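Local coordinates for aerobactin synthase IucC (Klebsiella pneumoniae, PDB 6CN7), which probably catalyses the ATP-dependent attachment of a second N-acetyl-N-hydroxylysine to N-citryl-N-acetyl-N-hydroxylysine, completing the siderophore aerobactin, at residues T262-S267 with R354-R359; Q510-V515 with N571-A576; L79-K84 with A92-H97; F29-Q34 with Y39-P44; Q305-T310 with Y411-R416. The protein carries 5 engineered substitutions. All coordinates share one frame; numbering follows the deposited sequence.

Interaction 1 (T262-S267 with R354-R359); sequences TLTNAS and RENPCR
T262 and R354 meet across strand 272-275, which separates their strands in an antiparallel sheet: strands 262-265 and 350-355 both pair with it, so only side chains link the outer two. The backbones stay apart, the CA atoms of T262 and R354 being 8.4 Å from each other. At the tight, buried end, T262 turns OG1 anti to its carbonyl carbon (chi1 -55°), which lays the hydroxyl over one face of the R354 guanidinium, 3.5 Å from NH2. The angle is poor for a hydrogen bond, so this is packing of a hydroxyl on a flat cation; OG1 has a weak hydrogen bond to S259 OG. The arginine chain, extended from CG to NE, crosses T262 at about a right angle, and its NH1 forms a salt bridge to D444. Two residues further along each strand the grip slackens: T264 offers the methyl CG2 to N356 ND2 at 4.4 Å, while T264 OG1 is bonded to Q257. Beyond this the two segments diverge, and A266 and S267 on one side, with C358 and R359 on the other, are exposed to solvent. Each leaving chain is shaped by an Asx turn. In the second, N356 OD1 takes C358 N at 2.9 Å along an almost straight N-H...O line of 172°, the donor tilted 32° from the carbonyl plane.

Interaction 2 (Q510-V515 with N571-A576); sequences QLLAAV and NPLWLA
Q510 lies across A576, its CG 4.0 Å from the alanine CB. The glutamine chain runs on extended beyond CG, carrying the amide up to the alanine's carbonyl, where NE2 donates a weak hydrogen bond of 3.3 Å to A576 O with an N-H...O angle of 158°. The other end of the same amide is also held, OE1 accepting from R507, so both polar atoms of this partly exposed side chain have partners. On the more buried side of the contact the packing becomes purely apolar: L512 and L573 cross obliquely and touch through one methyl each, CD2 of L512 against CD1 of L573 at 4.1 Å. L512 reaches over with CG anti to its backbone N (chi1 177°), and F487 of helix 475-499 packs against both leucines. In fold terms, a short helix at the C-terminal end of the chain, 572-575, is docked on the flank of the long helix 505-521. N571 is its N-cap: OD1 accepts from L573 N at 3.1 Å, the donor sitting 66° out of the carbonyl plane and thus well above it. N571 ND2 bonds to the carbonyl oxygens of L535 and K537, which ties the helix start to the chain around 535-537.

Interaction 3 (L79-K84 with A92-H97); sequences LLMQLK and ATVAEH
This is apolar packing inside a helical hairpin, with L80, M81 and K84 of helix 76-87 laid against V94 and H97 of helix 91-114. The helices run nearly antiparallel, the short segments at 156° with their axes 10.8 Å apart at closest. V94, buried at the middle, is touched through both methyls: CG1 meets M81 SD at 3.8 Å, and CG2 lies 3.9 Å from CD in the aliphatic chain of K84. In the methionine, the bend at chi2 (-56°) brings SD to the valine. K84 instead runs fully extended past V94, and its NZ forms a salt bridge to D91, beside the turn. Farther from the turn, L80 crosses H97 at about a right angle, with CD2 3.9 Å from H97 CB; M98 and L101 extend this apolar surface. The H97 ring itself turns away, and T93 O lies 3.2 Å above the plane of the ring, toward its rim.

Interaction 4 (F29-Q34 with Y39-P44); sequences FHAESQ and YCINLP
A chi1 of 38° sets F29 CG between its own backbone N and carbonyl carbon, which turns the ring so that I41 CG2, anti to the isoleucine's backbone N, lies over one face. This is a CH-pi contact: CG2 lies 3.9 Å from the ring centroid and 28° off the normal. L43 closes in obliquely through CD2, 3.4 Å from F29 CD2, and A31 CB sits 3.5 Å from I41 CG1. Further on, the chains become a beta hairpin, strand 32-33 with strand 38-43. E32 and C40 are its antiparallel hydrogen-bonded pair, E32 N giving to C40 O at 2.9 Å and C40 N to E32 O at 3.1 Å. S33 and Y39 follow as a non-hydrogen-bonded pair. Q34 packs its NE2 against C40 CB, with OE1 bonded to R49. The chemistry thus divides: two backbone bonds fix the register of the hairpin, and apolar contacts around F29, which also touches L23 and L83 of helices 4-25 and 76-87, join its start to the second strand.

Interaction 5 (Q305-T310 with Y411-R416); sequences QQVFAT and YHLLCR
Apolar contact between F308 and L413 accounts for most of this junction of helices 291-310 and 395-417. L413, with CG anti to its backbone N (chi1 -178°), presents both methyls to the phenylalanine: CD1 comes in at the ring edge, near its plane, 4.0 Å from CE1, and CD2 stands 4.1 Å from CZ. The two side chains cross at about a right angle. V307 adds a looser touch, its CG1 being 4.4 Å from L413 CD1. With the nearest CA atoms, those of F308 and L413, 8.8 Å apart, the two segments meet over a small patch. The hydrogen bonds nearby lie within helix 291-310: close to its end Q306 O is gripped twice by T310, from OG1 at 3.0 Å and from the backbone N, the donors reaching it from opposite faces of its plane. Charged and polar groups join the helices a little further on, where H412 NE2 is hydrogen-bonded to D311 OD2, which also forms a salt bridge with R416 NH1, while H412 ND1 is bonded to Y519 OH. The arginine guanidinium is turned with its edge to H412 CE1, in plane. Helix 312-317 fills in beside the patch, L314 touching V307, F308 and H412, while V419 and L421 of strand 419-421 back L413.

Overall arrangement
Along the chain the order is interaction 4, then 3, then 1 and 5 interleaved, and last 2. Interactions 3 and 4, centres 20 Å apart, form one N-terminal unit: L79, Q82 and L83 of helix 76-87 pack on L43 and F29 beside the small four-stranded sheet. Interactions 1 and 5, on strands 262-265 and 350-355 and helices 291-310 and 395-417, alternate along the chain and touch where E355 meets Q305, centres 25 Å apart. Helix 395-417, through F403, also packs on L512 of helix 505-521 in interaction 2, whose centre is 23 Å from that of interaction 5. Interactions 3 and 5 lie 44 Å apart, centre to centre, on opposite sides of the chain's centre.

Interaction 1 (T262-S267 with R354-R359)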
# COMPACT_ATOMS: atom_id res chain seq x y z
N THR A 262 -10.13 5.14 -16.04
CA THR A 262 -9.90 5.87 -17.27
C THR A 262 -9.42 7.28 -16.93
O THR A 262 -10.06 7.98 -16.14
CB THR A 262 -11.16 5.93 -18.13
OG1 THR A 262 -11.64 4.60 -18.36
CG2 THR A 262 -10.87 6.60 -19.47
N LEU A 263 -8.30 7.68 -17.52
CA LEU A 263 -7.65 8.94 -17.19
C LEU A 263 -7.64 9.88 -18.38
O LEU A 263 -7.55 9.45 -19.54
CB LEU A 263 -6.20 8.70 -16.73
CG LEU A 263 -5.97 7.56 -15.74
CD1 LEU A 263 -4.48 7.38 -15.50
CD2 LEU A 263 -6.71 7.80 -14.44
N THR A 264 -7.74 11.18 -18.09
CA THR A 264 -7.64 12.23 -19.09
C THR A 264 -6.29 12.91 -18.97
O THR A 264 -5.79 13.14 -17.86
CB THR A 264 -8.76 13.26 -18.92
OG1 THR A 264 -10.03 12.61 -19.07
CG2 THR A 264 -8.65 14.37 -19.96
N ASN A 265 -5.68 13.23 -20.11
CA ASN A 265 -4.39 13.90 -20.13
C ASN A 265 -4.59 15.38 -19.81
O ASN A 265 -5.28 16.09 -20.56
CB ASN A 265 -3.71 13.73 -21.48
CG ASN A 265 -2.26 14.15 -21.47
OD1 ASN A 265 -1.89 15.13 -20.81
ND2 ASN A 265 -1.42 13.41 -22.18
N ALA A 266 -4.00 15.84 -18.71
CA ALA A 266 -4.14 17.23 -18.29
C ALA A 266 -3.03 18.13 -18.81
O ALA A 266 -3.19 19.35 -18.82
CB ALA A 266 -4.18 17.31 -16.76
N SER A 267 -1.90 17.56 -19.24
CA SER A 267 -0.79 18.36 -19.74
C SER A 267 -0.98 18.75 -21.20
O SER A 267 -0.71 19.89 -21.58
CB SER A 267 0.52 17.60 -19.57
OG SER A 267 0.76 17.26 -18.22
N ARG A 354 -8.49 4.91 -25.35
CA ARG A 354 -9.86 5.28 -25.69
C ARG A 354 -9.89 6.61 -26.42
O ARG A 354 -9.02 7.47 -26.22
CB ARG A 354 -10.74 5.38 -24.44
CG ARG A 354 -11.30 4.06 -23.96
CD ARG A 354 -12.35 4.30 -22.91
NE ARG A 354 -12.89 3.07 -22.35
CZ ARG A 354 -13.74 3.03 -21.33
NH1 ARG A 354 -14.19 1.86 -20.88
NH2 ARG A 354 -14.13 4.16 -20.74
N GLU A 355 -10.91 6.77 -27.25
CA GLU A 355 -11.10 7.99 -28.02
C GLU A 355 -11.69 9.08 -27.13
O GLU A 355 -12.75 8.88 -26.52
CB GLU A 355 -12.01 7.70 -29.21
CG GLU A 355 -11.82 8.62 -30.39
CD GLU A 355 -12.59 8.16 -31.61
OE1 GLU A 355 -13.17 7.05 -31.55
OE2 GLU A 355 -12.61 8.89 -32.62
N ASN A 356 -11.00 10.21 -27.04
CA ASN A 356 -11.48 11.36 -26.28
C ASN A 356 -12.56 12.10 -27.08
O ASN A 356 -12.46 12.20 -28.30
CB ASN A 356 -10.31 12.30 -25.97
CG ASN A 356 -10.71 13.50 -25.12
OD1 ASN A 356 -11.76 14.11 -25.32
ND2 ASN A 356 -9.85 13.85 -24.17
N PRO A 357 -13.61 12.60 -26.42
CA PRO A 357 -14.63 13.36 -27.16
C PRO A 357 -14.08 14.44 -28.07
O PRO A 357 -14.64 14.65 -29.16
CB PRO A 357 -15.49 13.95 -26.03
CG PRO A 357 -15.41 12.93 -24.95
CD PRO A 357 -14.02 12.34 -25.03
N CYS A 358 -13.01 15.13 -27.67
CA CYS A 358 -12.53 16.27 -28.44
C CYS A 358 -12.23 15.92 -29.89
O CYS A 358 -12.20 16.81 -30.74
CB CYS A 358 -11.28 16.86 -27.79
SG CYS A 358 -9.75 16.01 -28.22
N ARG A 359 -12.00 14.64 -30.19
CA ARG A 359 -11.81 14.23 -31.58
C ARG A 359 -13.03 14.55 -32.43
O ARG A 359 -12.90 14.99 -33.58
CB ARG A 359 -11.49 12.73 -31.63
CG ARG A 359 -10.00 12.43 -31.81
CD ARG A 359 -9.60 11.11 -31.14
NE ARG A 359 -9.30 10.06 -32.11
CZ ARG A 359 -8.08 9.78 -32.57
NH1 ARG A 359 -7.03 10.47 -32.15
NH2 ARG A 359 -7.91 8.80 -33.45

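Interaction 2 (Q510-V515 with N571-A576)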
# COMPACT_ATOMS: atom_id res chain seq x y z
N GLN A 510 -44.56 12.60 -19.62
CA GLN A 510 -45.40 12.75 -20.80
C GLN A 510 -44.55 13.10 -22.02
O GLN A 510 -44.76 12.55 -23.11
CB GLN A 510 -46.45 13.84 -20.58
CG GLN A 510 -47.67 13.41 -19.79
CD GLN A 510 -48.61 14.56 -19.51
OE1 GLN A 510 -48.26 15.73 -19.71
NE2 GLN A 510 -49.82 14.25 -19.05
N LEU A 511 -43.58 14.00 -21.85
CA LEU A 511 -42.71 14.38 -22.96
C LEU A 511 -41.85 13.21 -23.42
O LEU A 511 -41.63 13.04 -24.62
CB LEU A 511 -41.83 15.56 -22.54
CG LEU A 511 -42.44 16.96 -22.66
CD1 LEU A 511 -43.63 17.13 -21.74
CD2 LEU A 511 -41.39 18.01 -22.34
N LEU A 512 -41.35 12.41 -22.48
CA LEU A 512 -40.55 11.25 -22.85
C LEU A 512 -41.39 10.24 -23.64
O LEU A 512 -40.95 9.71 -24.66
CB LEU A 512 -39.96 10.59 -21.60
CG LEU A 512 -39.15 9.31 -21.83
CD1 LEU A 512 -37.99 9.56 -22.77
CD2 LEU A 512 -38.65 8.76 -20.50
N ALA A 513 -42.61 9.97 -23.17
CA ALA A 513 -43.48 9.03 -23.87
C ALA A 513 -43.84 9.54 -25.26
O ALA A 513 -43.92 8.76 -26.21
CB ALA A 513 -44.75 8.79 -23.05
N ALA A 514 -44.04 10.85 -25.40
CA ALA A 514 -44.36 11.41 -26.70
C ALA A 514 -43.19 11.25 -27.67
O ALA A 514 -43.39 10.91 -28.84
CB ALA A 514 -44.74 12.89 -26.56
N VAL A 515 -41.97 11.49 -27.20
CA VAL A 515 -40.79 11.25 -28.04
C VAL A 515 -40.71 9.78 -28.43
O VAL A 515 -40.34 9.44 -29.56
CB VAL A 515 -39.52 11.72 -27.31
CG1 VAL A 515 -38.26 11.27 -28.05
CG2 VAL A 515 -39.52 13.23 -27.17
N ASN A 571 -45.07 2.06 -13.54
CA ASN A 571 -44.27 2.62 -14.61
C ASN A 571 -44.70 4.05 -14.88
O ASN A 571 -45.85 4.27 -15.30
CB ASN A 571 -44.41 1.79 -15.87
CG ASN A 571 -43.55 2.29 -17.02
OD1 ASN A 571 -42.80 3.25 -16.86
ND2 ASN A 571 -43.66 1.64 -18.16
N PRO A 572 -43.84 5.05 -14.66
CA PRO A 572 -44.26 6.44 -14.94
C PRO A 572 -44.69 6.68 -16.38
O PRO A 572 -45.55 7.54 -16.61
CB PRO A 572 -43.01 7.25 -14.58
CG PRO A 572 -42.31 6.43 -13.57
CD PRO A 572 -42.54 5.00 -13.97
N LEU A 573 -44.13 5.96 -17.35
CA LEU A 573 -44.54 6.15 -18.74
C LEU A 573 -46.00 5.74 -18.94
O LEU A 573 -46.70 6.34 -19.77
CB LEU A 573 -43.63 5.37 -19.68
CG LEU A 573 -42.32 6.05 -20.08
CD1 LEU A 573 -41.45 6.31 -18.87
CD2 LEU A 573 -41.58 5.21 -21.10
N TRP A 574 -46.46 4.73 -18.20
CA TRP A 574 -47.85 4.31 -18.27
C TRP A 574 -48.73 5.19 -17.39
O TRP A 574 -49.87 5.50 -17.75
CB TRP A 574 -47.95 2.85 -17.85
CG TRP A 574 -49.33 2.26 -17.85
CD1 TRP A 574 -49.96 1.66 -18.90
CD2 TRP A 574 -50.24 2.18 -16.75
NE1 TRP A 574 -51.21 1.22 -18.53
CE2 TRP A 574 -51.41 1.54 -17.21
CE3 TRP A 574 -50.19 2.61 -15.42
CZ2 TRP A 574 -52.51 1.30 -16.39
CZ3 TRP A 574 -51.28 2.37 -14.60
CH2 TRP A 574 -52.42 1.73 -15.09
N LEU A 575 -48.20 5.60 -16.23
CA LEU A 575 -48.98 6.38 -15.28
C LEU A 575 -49.29 7.78 -15.81
O LEU A 575 -50.38 8.31 -15.58
CB LEU A 575 -48.22 6.46 -13.96
CG LEU A 575 -48.88 7.08 -12.73
CD1 LEU A 575 -50.19 6.39 -12.39
CD2 LEU A 575 -47.91 7.00 -11.55
N ALA A 576 -48.34 8.38 -16.54
CA ALA A 576 -48.51 9.74 -17.03
C ALA A 576 -49.37 9.82 -18.29
O ALA A 576 -49.74 10.92 -18.70
CB ALA A 576 -47.14 10.36 -17.32

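Interaction 3 (L79-K84 with A92-H97)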
# COMPACT_ATOMS: atom_id res chain seq x y z
N LEU A 79 -26.36 5.57 11.71
CA LEU A 79 -27.33 4.83 10.92
C LEU A 79 -26.77 3.49 10.46
O LEU A 79 -27.47 2.47 10.50
CB LEU A 79 -27.76 5.66 9.71
CG LEU A 79 -28.67 4.95 8.70
CD1 LEU A 79 -29.97 4.49 9.35
CD2 LEU A 79 -28.95 5.86 7.52
N LEU A 80 -25.51 3.47 10.02
CA LEU A 80 -24.90 2.22 9.59
C LEU A 80 -24.93 1.18 10.71
O LEU A 80 -25.23 0.01 10.47
CB LEU A 80 -23.47 2.47 9.13
CG LEU A 80 -22.67 1.26 8.63
CD1 LEU A 80 -23.39 0.55 7.48
CD2 LEU A 80 -21.28 1.68 8.20
N MET A 81 -24.63 1.60 11.94
CA MET A 81 -24.71 0.67 13.07
C MET A 81 -26.14 0.20 13.31
O MET A 81 -26.35 -0.95 13.70
CB MET A 81 -24.15 1.33 14.33
CG MET A 81 -22.67 1.68 14.25
SD MET A 81 -21.62 0.27 13.85
CE MET A 81 -21.88 -0.78 15.27
N GLN A 82 -27.13 1.06 13.07
CA GLN A 82 -28.52 0.65 13.20
C GLN A 82 -28.94 -0.33 12.12
O GLN A 82 -29.93 -1.04 12.29
CB GLN A 82 -29.43 1.88 13.17
CG GLN A 82 -29.21 2.85 14.31
CD GLN A 82 -29.94 4.16 14.10
OE1 GLN A 82 -30.51 4.41 13.04
NE2 GLN A 82 -29.94 5.02 15.12
N LEU A 83 -28.21 -0.39 11.00
CA LEU A 83 -28.55 -1.29 9.91
C LEU A 83 -27.93 -2.67 10.05
O LEU A 83 -28.29 -3.58 9.30
CB LEU A 83 -28.13 -0.70 8.57
CG LEU A 83 -28.82 0.59 8.14
CD1 LEU A 83 -28.17 1.15 6.88
CD2 LEU A 83 -30.30 0.35 7.90
N LYS A 84 -26.99 -2.86 10.98
CA LYS A 84 -26.35 -4.16 11.14
C LYS A 84 -27.35 -5.28 11.35
O LYS A 84 -27.23 -6.32 10.68
CB LYS A 84 -25.34 -4.10 12.30
CG LYS A 84 -24.53 -5.38 12.49
CD LYS A 84 -23.53 -5.21 13.62
CE LYS A 84 -22.77 -6.49 13.91
NZ LYS A 84 -21.78 -6.29 15.00
N ALA A 92 -16.96 -7.66 10.65
CA ALA A 92 -16.01 -7.29 9.61
C ALA A 92 -16.70 -6.57 8.46
O ALA A 92 -16.16 -5.60 7.91
CB ALA A 92 -15.27 -8.53 9.11
N THR A 93 -17.90 -7.03 8.08
CA THR A 93 -18.64 -6.35 7.02
C THR A 93 -18.97 -4.91 7.39
O THR A 93 -19.03 -4.04 6.52
CB THR A 93 -19.92 -7.13 6.70
OG1 THR A 93 -19.58 -8.46 6.30
CG2 THR A 93 -20.70 -6.45 5.58
N VAL A 94 -19.18 -4.65 8.68
CA VAL A 94 -19.44 -3.28 9.13
C VAL A 94 -18.17 -2.44 9.04
O VAL A 94 -18.21 -1.29 8.60
CB VAL A 94 -20.03 -3.29 10.55
CG1 VAL A 94 -20.19 -1.87 11.08
CG2 VAL A 94 -21.36 -4.02 10.57
N ALA A 95 -17.04 -3.00 9.47
CA ALA A 95 -15.79 -2.25 9.41
C ALA A 95 -15.43 -1.91 7.97
O ALA A 95 -14.87 -0.83 7.70
CB ALA A 95 -14.66 -3.05 10.06
N GLU A 96 -15.73 -2.80 7.03
CA GLU A 96 -15.52 -2.50 5.62
C GLU A 96 -16.36 -1.31 5.18
O GLU A 96 -15.87 -0.40 4.50
CB GLU A 96 -15.85 -3.73 4.76
CG GLU A 96 -14.88 -4.89 4.93
CD GLU A 96 -15.25 -6.08 4.07
OE1 GLU A 96 -16.21 -5.97 3.28
OE2 GLU A 96 -14.58 -7.13 4.19
N HIS A 97 -17.64 -1.30 5.56
CA HIS A 97 -18.53 -0.22 5.15
C HIS A 97 -18.22 1.07 5.89
O HIS A 97 -18.49 2.16 5.37
CB HIS A 97 -19.99 -0.63 5.38
CG HIS A 97 -20.47 -1.67 4.41
ND1 HIS A 97 -21.47 -2.57 4.72
CD2 HIS A 97 -20.10 -1.95 3.14
CE1 HIS A 97 -21.69 -3.36 3.68
NE2 HIS A 97 -20.86 -3.00 2.71

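Interaction 4 (F29-Q34 with Y39-P44)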
# COMPACT_ATOMS: atom_id res chain seq x y z
N PHE A 29 -37.01 -1.16 4.24
CA PHE A 29 -38.01 -0.80 5.23
C PHE A 29 -38.99 0.16 4.58
O PHE A 29 -38.75 0.67 3.48
CB PHE A 29 -37.36 -0.19 6.48
CG PHE A 29 -36.19 0.71 6.19
CD1 PHE A 29 -36.38 1.90 5.50
CD2 PHE A 29 -34.92 0.37 6.61
CE1 PHE A 29 -35.30 2.73 5.23
CE2 PHE A 29 -33.84 1.20 6.34
CZ PHE A 29 -34.04 2.38 5.65
N HIS A 30 -40.11 0.41 5.26
CA HIS A 30 -41.20 1.20 4.70
C HIS A 30 -41.47 2.40 5.60
O HIS A 30 -41.71 2.24 6.81
CB HIS A 30 -42.47 0.37 4.55
CG HIS A 30 -42.34 -0.75 3.55
ND1 HIS A 30 -41.74 -1.95 3.86
CD2 HIS A 30 -42.72 -0.83 2.26
CE1 HIS A 30 -41.77 -2.74 2.79
NE2 HIS A 30 -42.36 -2.08 1.81
N ALA A 31 -41.45 3.59 5.01
CA ALA A 31 -41.72 4.82 5.75
C ALA A 31 -43.21 4.96 5.99
O ALA A 31 -44.01 4.81 5.06
CB ALA A 31 -41.18 6.03 5.00
N GLU A 32 -43.59 5.26 7.23
CA GLU A 32 -44.98 5.50 7.57
C GLU A 32 -45.27 6.99 7.53
O GLU A 32 -44.50 7.80 8.04
CB GLU A 32 -45.30 4.94 8.96
CG GLU A 32 -45.18 3.44 9.05
CD GLU A 32 -45.55 2.89 10.41
OE1 GLU A 32 -46.66 3.21 10.89
OE2 GLU A 32 -44.74 2.15 11.00
N SER A 33 -46.39 7.35 6.90
CA SER A 33 -46.78 8.74 6.81
C SER A 33 -47.33 9.22 8.15
O SER A 33 -48.22 8.60 8.73
CB SER A 33 -47.83 8.93 5.72
OG SER A 33 -48.39 10.23 5.78
N GLN A 34 -46.77 10.32 8.65
CA GLN A 34 -47.31 11.00 9.82
C GLN A 34 -48.21 12.17 9.43
O GLN A 34 -48.57 12.97 10.30
CB GLN A 34 -46.17 11.49 10.71
CG GLN A 34 -45.48 10.38 11.49
CD GLN A 34 -44.51 10.91 12.53
OE1 GLN A 34 -44.23 12.11 12.56
NE2 GLN A 34 -44.01 10.03 13.38
N TYR A 39 -42.80 12.21 7.70
CA TYR A 39 -42.67 10.77 7.67
C TYR A 39 -41.80 10.32 8.83
O TYR A 39 -41.05 11.11 9.42
CB TYR A 39 -42.04 10.27 6.36
CG TYR A 39 -42.90 10.46 5.14
CD1 TYR A 39 -42.93 11.67 4.46
CD2 TYR A 39 -43.68 9.42 4.66
CE1 TYR A 39 -43.71 11.85 3.34
CE2 TYR A 39 -44.47 9.58 3.53
CZ TYR A 39 -44.48 10.80 2.88
OH TYR A 39 -45.27 10.96 1.76
N CYS A 40 -41.91 9.04 9.16
CA CYS A 40 -40.97 8.37 10.05
C CYS A 40 -40.59 7.03 9.46
O CYS A 40 -41.37 6.40 8.74
CB CYS A 40 -41.57 8.18 11.45
SG CYS A 40 -42.96 7.03 11.54
N ILE A 41 -39.37 6.59 9.78
CA ILE A 41 -38.88 5.27 9.41
C ILE A 41 -38.40 4.60 10.69
O ILE A 41 -37.54 5.14 11.39
CB ILE A 41 -37.76 5.33 8.36
CG1 ILE A 41 -38.33 5.82 7.02
CG2 ILE A 41 -37.10 3.96 8.19
CD1 ILE A 41 -37.27 6.14 5.99
N ASN A 42 -38.94 3.43 10.99
CA ASN A 42 -38.66 2.73 12.24
C ASN A 42 -37.63 1.63 12.00
O ASN A 42 -37.81 0.80 11.11
CB ASN A 42 -39.93 2.15 12.84
CG ASN A 42 -40.89 3.23 13.34
OD1 ASN A 42 -40.48 4.35 13.64
ND2 ASN A 42 -42.16 2.88 13.44
N LEU A 43 -36.58 1.63 12.80
CA LEU A 43 -35.60 0.56 12.83
C LEU A 43 -35.58 -0.04 14.23
O LEU A 43 -36.16 0.55 15.16
CB LEU A 43 -34.21 1.08 12.45
CG LEU A 43 -34.10 1.73 11.07
CD1 LEU A 43 -32.73 2.37 10.90
CD2 LEU A 43 -34.35 0.71 9.98
N PRO A 44 -34.94 -1.19 14.43
CA PRO A 44 -34.73 -1.67 15.80
C PRO A 44 -33.91 -0.67 16.59
O PRO A 44 -32.79 -0.32 16.21
CB PRO A 44 -33.99 -3.00 15.60
CG PRO A 44 -34.29 -3.41 14.19
CD PRO A 44 -34.44 -2.14 13.42

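Interaction 5 (Q305-T310 with Y411-R416)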
# COMPACT_ATOMS: atom_id res chain seq x y z
N GLN A 305 -19.73 1.37 -34.64
CA GLN A 305 -19.47 2.56 -35.45
C GLN A 305 -20.07 2.41 -36.84
O GLN A 305 -20.64 3.37 -37.38
CB GLN A 305 -17.96 2.81 -35.52
CG GLN A 305 -17.37 3.32 -34.22
CD GLN A 305 -15.85 3.37 -34.23
OE1 GLN A 305 -15.19 2.57 -34.89
NE2 GLN A 305 -15.29 4.33 -33.51
N GLN A 306 -19.94 1.23 -37.44
CA GLN A 306 -20.54 1.00 -38.75
C GLN A 306 -22.06 1.05 -38.69
O GLN A 306 -22.70 1.50 -39.65
CB GLN A 306 -20.07 -0.35 -39.31
N VAL A 307 -22.66 0.58 -37.59
CA VAL A 307 -24.11 0.60 -37.47
C VAL A 307 -24.62 2.03 -37.37
O VAL A 307 -25.57 2.42 -38.06
CB VAL A 307 -24.56 -0.25 -36.26
CG1 VAL A 307 -26.06 -0.13 -36.04
CG2 VAL A 307 -24.16 -1.70 -36.45
N PHE A 308 -24.00 2.83 -36.50
CA PHE A 308 -24.44 4.21 -36.32
C PHE A 308 -24.21 5.05 -37.57
O PHE A 308 -24.94 6.01 -37.81
CB PHE A 308 -23.71 4.83 -35.13
CG PHE A 308 -24.27 4.42 -33.79
CD1 PHE A 308 -24.70 3.12 -33.58
CD2 PHE A 308 -24.36 5.33 -32.76
CE1 PHE A 308 -25.21 2.74 -32.36
CE2 PHE A 308 -24.87 4.95 -31.53
CZ PHE A 308 -25.30 3.65 -31.33
N ALA A 309 -23.22 4.69 -38.39
CA ALA A 309 -22.98 5.42 -39.63
C ALA A 309 -24.00 5.05 -40.70
O ALA A 309 -24.43 5.91 -41.47
CB ALA A 309 -21.56 5.14 -40.13
N THR A 310 -24.40 3.78 -40.75
CA THR A 310 -25.32 3.31 -41.78
C THR A 310 -26.77 3.62 -41.42
O THR A 310 -27.50 4.21 -42.23
CB THR A 310 -25.14 1.81 -41.99
OG1 THR A 310 -23.81 1.55 -42.47
CG2 THR A 310 -26.16 1.26 -42.99
N TYR A 411 -32.87 3.15 -27.59
CA TYR A 411 -34.03 2.28 -27.76
C TYR A 411 -34.09 1.72 -29.17
O TYR A 411 -34.46 0.55 -29.37
CB TYR A 411 -35.31 3.05 -27.43
CG TYR A 411 -36.55 2.20 -27.37
CD1 TYR A 411 -36.63 1.12 -26.50
CD2 TYR A 411 -37.65 2.48 -28.17
CE1 TYR A 411 -37.77 0.34 -26.43
CE2 TYR A 411 -38.79 1.70 -28.11
CZ TYR A 411 -38.85 0.64 -27.24
OH TYR A 411 -39.98 -0.14 -27.18
N HIS A 412 -33.72 2.52 -30.17
CA HIS A 412 -33.69 2.05 -31.55
C HIS A 412 -32.63 0.96 -31.72
O HIS A 412 -32.88 -0.07 -32.34
CB HIS A 412 -33.43 3.22 -32.50
CG HIS A 412 -33.28 2.81 -33.93
ND1 HIS A 412 -34.33 2.32 -34.68
CD2 HIS A 412 -32.21 2.84 -34.76
CE1 HIS A 412 -33.92 2.06 -35.90
NE2 HIS A 412 -32.63 2.36 -35.98
N LEU A 413 -31.43 1.19 -31.19
CA LEU A 413 -30.39 0.17 -31.23
C LEU A 413 -30.90 -1.15 -30.68
O LEU A 413 -30.64 -2.22 -31.24
CB LEU A 413 -29.16 0.64 -30.44
CG LEU A 413 -27.94 -0.29 -30.43
CD1 LEU A 413 -27.40 -0.51 -31.83
CD2 LEU A 413 -26.86 0.27 -29.52
N LEU A 414 -31.66 -1.10 -29.58
CA LEU A 414 -32.17 -2.32 -28.96
C LEU A 414 -33.22 -3.00 -29.83
O LEU A 414 -33.12 -4.20 -30.12
CB LEU A 414 -32.74 -2.00 -27.58
CG LEU A 414 -33.51 -3.13 -26.89
CD1 LEU A 414 -32.62 -4.34 -26.67
CD2 LEU A 414 -34.10 -2.66 -25.57
N CYS A 415 -34.24 -2.26 -30.26
CA CYS A 415 -35.37 -2.88 -30.93
C CYS A 415 -35.02 -3.37 -32.32
O CYS A 415 -35.61 -4.35 -32.79
CB CYS A 415 -36.54 -1.90 -30.99
SG CYS A 415 -37.13 -1.39 -29.37
N ARG A 416 -34.09 -2.71 -33.00
CA ARG A 416 -33.73 -3.09 -34.37
C ARG A 416 -32.61 -4.12 -34.40
O ARG A 416 -32.67 -5.07 -35.20
CB ARG A 416 -33.31 -1.85 -35.16
CG ARG A 416 -32.74 -2.14 -36.56
CD ARG A 416 -33.67 -1.67 -37.65
NE ARG A 416 -33.10 -1.81 -38.98
CZ ARG A 416 -32.67 -0.80 -39.74
NH1 ARG A 416 -32.75 0.46 -39.32
NH2 ARG A 416 -32.17 -1.05 -40.95